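Beta-fructofuranosidase (Bifidobacterium adolescentis, PDB 6NOB) probably hydrolyses beta-D-fructofuranosides such as sucrose, cleaving off terminal non-reducing fructose units, as a family 32 glycoside hydrolase. Local coordinates at residues A[320-325]-A[329-334]; A[394-397]-A[401-404]; A[314-319]-A[426-431]. All coordinates share one frame; numbering follows the deposited sequence.

Contact 1 (A[320-325]-A[329-334])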
# COMPACT_ATOMS: atom_id res chain seq x y z
N PHE A 320 20.96 11.74 -1.87
CA PHE A 320 20.91 10.34 -1.46
C PHE A 320 21.05 10.23 0.06
O PHE A 320 21.89 10.89 0.66
CB PHE A 320 22.02 9.55 -2.15
CG PHE A 320 22.23 8.17 -1.59
CD1 PHE A 320 21.47 7.10 -2.06
CD2 PHE A 320 23.18 7.93 -0.61
CE1 PHE A 320 21.66 5.83 -1.56
CE2 PHE A 320 23.37 6.66 -0.10
CZ PHE A 320 22.61 5.60 -0.58
N THR A 321 20.22 9.37 0.65
CA THR A 321 20.25 9.10 2.09
C THR A 321 19.40 7.87 2.37
O THR A 321 18.36 7.69 1.74
CB THR A 321 19.73 10.30 2.89
OG1 THR A 321 19.49 9.92 4.25
CG2 THR A 321 18.44 10.85 2.28
N TYR A 322 19.84 7.02 3.30
CA TYR A 322 19.01 5.85 3.55
C TYR A 322 18.00 6.06 4.68
O TYR A 322 17.26 5.12 5.01
CB TYR A 322 19.85 4.59 3.80
CG TYR A 322 21.13 4.72 4.59
CD1 TYR A 322 21.11 4.74 5.98
CD2 TYR A 322 22.36 4.74 3.95
CE1 TYR A 322 22.29 4.83 6.70
CE2 TYR A 322 23.54 4.83 4.66
CZ TYR A 322 23.50 4.87 6.04
OH TYR A 322 24.67 4.96 6.76
N SER A 323 17.88 7.27 5.22
CA SER A 323 16.91 7.52 6.27
C SER A 323 16.01 8.69 5.89
O SER A 323 16.45 9.64 5.25
CB SER A 323 17.60 7.83 7.60
OG SER A 323 18.03 9.18 7.66
N PRO A 324 14.73 8.64 6.30
CA PRO A 324 13.80 9.72 5.95
C PRO A 324 14.23 11.09 6.43
O PRO A 324 13.82 12.10 5.84
CB PRO A 324 12.49 9.29 6.64
CG PRO A 324 12.62 7.82 6.83
CD PRO A 324 14.08 7.57 7.07
N GLN A 325 15.04 11.17 7.48
CA GLN A 325 15.50 12.44 8.02
C GLN A 325 16.94 12.76 7.64
O GLN A 325 17.46 13.79 8.05
CB GLN A 325 15.36 12.43 9.55
CG GLN A 325 13.93 12.35 10.03
CD GLN A 325 13.20 13.67 9.88
OE1 GLN A 325 13.83 14.73 9.84
NE2 GLN A 325 11.88 13.61 9.80
N GLY A 329 24.73 14.96 1.78
CA GLY A 329 26.17 14.90 1.81
C GLY A 329 26.76 13.90 2.79
O GLY A 329 27.98 13.68 2.76
N VAL A 330 25.94 13.29 3.64
CA VAL A 330 26.47 12.41 4.68
C VAL A 330 27.03 11.13 4.07
O VAL A 330 28.20 10.79 4.26
CB VAL A 330 25.39 12.10 5.73
CG1 VAL A 330 25.90 11.09 6.74
CG2 VAL A 330 24.95 13.38 6.42
N ASP A 331 26.20 10.41 3.33
CA ASP A 331 26.57 9.12 2.77
C ASP A 331 26.54 9.17 1.24
O ASP A 331 25.87 10.02 0.64
CB ASP A 331 25.64 8.01 3.29
CG ASP A 331 25.77 7.82 4.78
OD1 ASP A 331 26.90 7.95 5.30
OD2 ASP A 331 24.75 7.54 5.44
N GLN A 332 27.27 8.25 0.62
CA GLN A 332 27.49 8.30 -0.81
C GLN A 332 26.62 7.28 -1.52
O GLN A 332 26.52 6.13 -1.07
CB GLN A 332 28.96 8.04 -1.14
CG GLN A 332 29.88 9.16 -0.70
CD GLN A 332 29.50 10.49 -1.32
OE1 GLN A 332 29.18 10.56 -2.51
NE2 GLN A 332 29.53 11.55 -0.52
N PRO A 333 25.99 7.65 -2.64
CA PRO A 333 25.17 6.68 -3.38
C PRO A 333 26.02 5.69 -4.14
O PRO A 333 27.26 5.77 -4.13
CB PRO A 333 24.36 7.57 -4.33
CG PRO A 333 25.21 8.79 -4.52
CD PRO A 333 25.93 9.00 -3.22
N ASN A 334 25.38 4.73 -4.80
CA ASN A 334 26.06 3.80 -5.70
C ASN A 334 26.27 4.51 -7.03
O ASN A 334 25.33 4.66 -7.82
CB ASN A 334 25.25 2.52 -5.86
CG ASN A 334 26.04 1.41 -6.53
OD1 ASN A 334 26.97 1.67 -7.30
ND2 ASN A 334 25.68 0.17 -6.23
O HOH W 1 22.16 8.34 4.68
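Phe320 packs against Pro333 in a surface loop of the beta-propeller domain expected of family 32 enzymes. The loop runs from strand 319-320 to strand 337-347, which belong to two different sheets. The main interaction is a CH-pi contact. Pro333 CA sits over the middle of the Phe320 ring, 3.6 Å from its centroid and only 9° off the ring normal. Pro333 CB covers the same face near the root of the ring, 3.5 Å from Phe320 CG. The ring is placed by the first torsion of Phe320: CG is anti to the backbone N (chi1 169°), and CB points toward 329-334. Backbone atoms meet the ring as well. Asp331 O lies at its edge, near its plane, 3.6 Å from Phe320 CD2, and Gln332 O approaches Phe320 CE2 obliquely at 3.3 Å. With an alanine here in place of the phenylalanine, Pro333 would probably lose the ring that its CA and CB rest on, and a gap would open beside the 331-333 backbone. His394 and Ile370 touch Phe320 and Pro333, respectively, from outside the loop.

The polar interactions lie beside this CH-pi contact. Thr321 OG1 donates to Ser323 O within its own segment, in the carbonyl plane and on a lone pair. A water links the two segments: it accepts from Tyr322 N at 3.0 Å and donates to Asp331 OD2 at 2.8 Å.

Contact 2 (A[394-397]-A[401-404])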
# COMPACT_ATOMS: atom_id res chain seq x y z
N HIS A 394 15.81 5.49 -1.12
CA HIS A 394 16.94 6.19 -0.53
C HIS A 394 17.22 7.51 -1.24
O HIS A 394 18.38 7.89 -1.46
CB HIS A 394 18.19 5.31 -0.51
CG HIS A 394 18.05 4.09 0.35
ND1 HIS A 394 18.96 3.05 0.32
CD2 HIS A 394 17.10 3.74 1.25
CE1 HIS A 394 18.58 2.11 1.17
NE2 HIS A 394 17.46 2.51 1.75
N TYR A 395 16.16 8.22 -1.60
CA TYR A 395 16.29 9.50 -2.28
C TYR A 395 15.27 10.47 -1.70
O TYR A 395 14.08 10.15 -1.62
CB TYR A 395 16.09 9.36 -3.79
CG TYR A 395 16.02 10.69 -4.52
CD1 TYR A 395 17.18 11.41 -4.79
CD2 TYR A 395 14.80 11.22 -4.92
CE1 TYR A 395 17.12 12.63 -5.45
CE2 TYR A 395 14.73 12.44 -5.58
CZ TYR A 395 15.89 13.14 -5.84
OH TYR A 395 15.83 14.35 -6.50
N ARG A 396 15.74 11.65 -1.31
CA ARG A 396 14.89 12.77 -0.97
C ARG A 396 14.98 13.79 -2.09
O ARG A 396 16.06 14.04 -2.62
CB ARG A 396 15.29 13.41 0.36
CG ARG A 396 15.18 12.48 1.56
CD ARG A 396 15.60 13.18 2.85
NE ARG A 396 14.63 14.18 3.27
CZ ARG A 396 14.71 14.88 4.39
NH1 ARG A 396 15.73 14.69 5.22
NH2 ARG A 396 13.78 15.77 4.69
N ASP A 397 13.84 14.38 -2.46
CA ASP A 397 13.88 15.40 -3.50
C ASP A 397 14.40 16.71 -2.92
O ASP A 397 14.69 16.82 -1.73
CB ASP A 397 12.50 15.56 -4.16
CG ASP A 397 11.40 15.91 -3.17
OD1 ASP A 397 11.69 16.39 -2.05
OD2 ASP A 397 10.22 15.71 -3.52
N ARG A 401 11.23 15.52 0.39
CA ARG A 401 10.30 14.40 0.44
C ARG A 401 11.03 13.09 0.15
O ARG A 401 11.71 12.95 -0.87
CB ARG A 401 9.16 14.62 -0.55
CG ARG A 401 8.27 15.82 -0.21
CD ARG A 401 7.28 16.16 -1.32
NE ARG A 401 7.93 16.69 -2.52
CZ ARG A 401 7.33 17.48 -3.40
NH1 ARG A 401 6.07 17.85 -3.23
NH2 ARG A 401 8.00 17.91 -4.46
N PHE A 402 10.89 12.13 1.06
CA PHE A 402 11.67 10.90 1.05
C PHE A 402 10.94 9.80 0.28
O PHE A 402 9.76 9.53 0.54
CB PHE A 402 11.94 10.45 2.49
CG PHE A 402 12.81 9.23 2.61
CD1 PHE A 402 14.12 9.23 2.15
CD2 PHE A 402 12.33 8.08 3.22
CE1 PHE A 402 14.92 8.11 2.29
CE2 PHE A 402 13.12 6.96 3.36
CZ PHE A 402 14.42 6.97 2.89
N GLN A 403 11.64 9.18 -0.67
CA GLN A 403 11.15 8.03 -1.44
C GLN A 403 9.78 8.31 -2.06
O GLN A 403 8.79 7.62 -1.82
CB GLN A 403 11.14 6.77 -0.57
CG GLN A 403 12.52 6.42 -0.00
CD GLN A 403 12.62 5.00 0.55
OE1 GLN A 403 13.72 4.47 0.73
NE2 GLN A 403 11.48 4.37 0.81
N GLN A 404 9.75 9.36 -2.88
CA GLN A 404 8.56 9.70 -3.62
C GLN A 404 8.31 8.70 -4.74
O GLN A 404 9.24 8.06 -5.24
CB GLN A 404 8.69 11.11 -4.20
CG GLN A 404 8.56 12.21 -3.18
CD GLN A 404 7.11 12.51 -2.84
OE1 GLN A 404 6.48 11.79 -2.07
NE2 GLN A 404 6.58 13.59 -3.42
O HOH W 2 11.88 11.26 -3.08
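A tight antiparallel beta hairpin brings 394-397, at the end of strand 385-396, against 401-404, just before strand 405-415. Arg396 and Phe402 form a single non-hydrogen-bonded pair. The backbone bonds flank it: Gln403 N donates to Tyr395 O at 2.8 Å, and Asp397 N to Arg401 O. A CA-H...O contact from Arg396 CA to Arg401 O adds to the pairing. Farther along, the side chain of Gln403 takes over. It is extended beyond CG, and Gln403 OE1 accepts from His394 N in a nearly straight bond of 3.0 Å (166°).

Near the turn, the two oxygens of Asp397 divide the work. CG sits between the backbone N and the carbonyl carbon (chi1 57°), which turns the carboxylate toward Arg401. Arg401 N reaches Asp397 OD1 at 2.6 Å from above the carboxylate plane. Arg401 NE meets the syn lone pair of Asp397 OD2 at 2.7 Å in a salt bridge, with OD2 close to the guanidinium plane. NH2 adds a weak bond to OD2. Arg401 NH1 bonds to Phe431 O and Asp574 O.

Arg396 CG packs at the edge of the Phe402 ring, 3.5 Å from Phe402 CD1. A water donates to Tyr395 O and Arg401 O and accepts from Gln404 N, bridging the two segments. This is a two-strand antiparallel hairpin, the connection usual between neighbouring strands of a beta-propeller blade.

Contact 3 (A[314-319]-A[426-431])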
# COMPACT_ATOMS: atom_id res chain seq x y z
N GLN A 314 14.61 13.95 -16.14
CA GLN A 314 14.29 15.05 -15.24
C GLN A 314 14.89 14.80 -13.86
O GLN A 314 14.73 13.72 -13.28
CB GLN A 314 12.78 15.25 -15.12
CG GLN A 314 12.42 16.66 -14.64
CD GLN A 314 11.00 16.79 -14.12
OE1 GLN A 314 10.06 16.25 -14.70
NE2 GLN A 314 10.85 17.51 -13.01
N ASN A 315 15.60 15.80 -13.35
CA ASN A 315 16.33 15.70 -12.09
C ASN A 315 15.70 16.65 -11.09
O ASN A 315 15.82 17.88 -11.23
CB ASN A 315 17.81 16.03 -12.31
CG ASN A 315 18.68 15.65 -11.13
OD1 ASN A 315 18.26 15.74 -9.98
ND2 ASN A 315 19.90 15.22 -11.41
N THR A 316 15.03 16.10 -10.08
CA THR A 316 14.39 16.92 -9.06
C THR A 316 15.37 17.47 -8.04
O THR A 316 14.94 18.06 -7.04
CB THR A 316 13.27 16.13 -8.37
OG1 THR A 316 13.80 14.90 -7.85
CG2 THR A 316 12.15 15.82 -9.35
N GLY A 317 16.68 17.31 -8.26
CA GLY A 317 17.68 18.04 -7.51
C GLY A 317 17.78 17.70 -6.04
O GLY A 317 18.16 18.55 -5.24
N GLY A 318 17.47 16.46 -5.67
CA GLY A 318 17.55 16.03 -4.29
C GLY A 318 18.90 15.43 -3.94
O GLY A 318 19.93 15.78 -4.52
N TRP A 319 18.89 14.51 -2.97
CA TRP A 319 20.12 13.91 -2.49
C TRP A 319 19.86 12.48 -2.03
O TRP A 319 18.72 12.07 -1.82
CB TRP A 319 20.74 14.73 -1.35
CG TRP A 319 19.90 14.80 -0.09
CD1 TRP A 319 19.96 13.95 0.98
CD2 TRP A 319 18.91 15.78 0.23
NE1 TRP A 319 19.06 14.34 1.94
CE2 TRP A 319 18.40 15.46 1.50
CE3 TRP A 319 18.39 16.90 -0.44
CZ2 TRP A 319 17.40 16.21 2.12
CZ3 TRP A 319 17.40 17.64 0.17
CH2 TRP A 319 16.92 17.30 1.44
N SER A 426 7.28 13.63 -16.78
CA SER A 426 7.42 12.93 -15.52
C SER A 426 7.11 13.89 -14.38
O SER A 426 7.33 15.09 -14.49
CB SER A 426 8.82 12.33 -15.36
OG SER A 426 9.66 13.16 -14.57
N ASP A 427 6.61 13.34 -13.27
CA ASP A 427 6.30 14.12 -12.08
C ASP A 427 5.96 13.15 -10.95
O ASP A 427 5.91 11.93 -11.15
CB ASP A 427 5.16 15.11 -12.32
CG ASP A 427 5.33 16.40 -11.55
OD1 ASP A 427 5.87 16.35 -10.42
OD2 ASP A 427 4.94 17.46 -12.08
N TRP A 428 5.71 13.71 -9.77
CA TRP A 428 5.33 12.91 -8.61
C TRP A 428 3.84 12.58 -8.64
O TRP A 428 3.02 13.39 -9.07
CB TRP A 428 5.66 13.66 -7.31
CG TRP A 428 7.11 14.04 -7.13
CD1 TRP A 428 7.59 15.28 -6.81
CD2 TRP A 428 8.25 13.18 -7.24
NE1 TRP A 428 8.96 15.24 -6.73
CE2 TRP A 428 9.39 13.97 -6.99
CE3 TRP A 428 8.42 11.82 -7.54
CZ2 TRP A 428 10.68 13.44 -7.02
CZ3 TRP A 428 9.70 11.30 -7.57
CH2 TRP A 428 10.81 12.11 -7.31
N CYS A 429 3.50 11.38 -8.16
CA CYS A 429 2.10 10.99 -8.02
C CYS A 429 1.42 11.72 -6.87
O CYS A 429 0.20 11.93 -6.91
CB CYS A 429 1.98 9.48 -7.79
SG CYS A 429 2.52 8.42 -9.15
N ASP A 430 2.18 12.11 -5.85
CA ASP A 430 1.61 12.67 -4.63
C ASP A 430 2.62 13.64 -4.04
O ASP A 430 3.74 13.24 -3.72
CB ASP A 430 1.27 11.56 -3.63
CG ASP A 430 0.37 12.04 -2.51
OD1 ASP A 430 0.84 12.82 -1.66
OD2 ASP A 430 -0.81 11.64 -2.49
N PHE A 431 2.22 14.91 -3.88
CA PHE A 431 3.15 15.94 -3.44
C PHE A 431 3.25 16.05 -1.92
O PHE A 431 3.90 16.97 -1.42
CB PHE A 431 2.79 17.30 -4.07
CG PHE A 431 1.52 17.93 -3.54
CD1 PHE A 431 1.53 18.69 -2.38
CD2 PHE A 431 0.33 17.80 -4.24
CE1 PHE A 431 0.37 19.29 -1.90
CE2 PHE A 431 -0.84 18.40 -3.77
CZ PHE A 431 -0.82 19.14 -2.60
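Thr316 and Trp428 approach from opposite directions and meet at the six-membered end of the indole. Trp428 CZ2 takes both branches of the threonine. Thr316 OG1 lies at the indole edge, near its plane, 3.5 Å from Trp428 CZ2, and Thr316 CG2 is 3.6 Å from the same atom. The threonine rotation (chi1 55°) puts OG1 between its backbone N and carbonyl carbon, where it is hydrogen-bonded to Tyr395 OH and His368 NE2. Trp428 CG stands beside its own backbone N (chi1 -58°), and this swings the indole toward the loop. Arg406 makes a cation-pi contact with the indole.

Gln314 reaches Ser426 with a side chain that is extended beyond CG. Gln314 CB is 3.8 Å from Ser426 OG, and the amide lies next to the serine.

Each segment also holds its own backbone. Asn315 OD1 accepts from Gly317 N at 2.8 Å, and Asp427 OD1 from Trp428 N at 2.7 Å. The first is an Asx turn. It shapes the loop that packs alongside strand 418-428, at the border of an antiparallel sheet consistent with a family 32 beta-propeller blade.

From the N terminus, the chain first passes 314-319, which opens contact 3. It runs directly into 320-325, and contact 1 closes a short loop with 329-334. Strands 337-347 and 357-365 follow in a different sheet. The chain then returns along strand 385-396 to contact 2, which closes the hairpin between 394-397 and 401-404. Strands 405-415 and 418-428 lead to 426-431, where contact 3 closes. Contacts 1 and 2 are in series, and both are nested inside the loop of contact 3. Thr321 N probably bonds to His394 O, and Tyr395 OH to Gly318 N. Together they tie the loops between strands 311-312 and 337-347 to strands 385-396, 405-415 and 418-428.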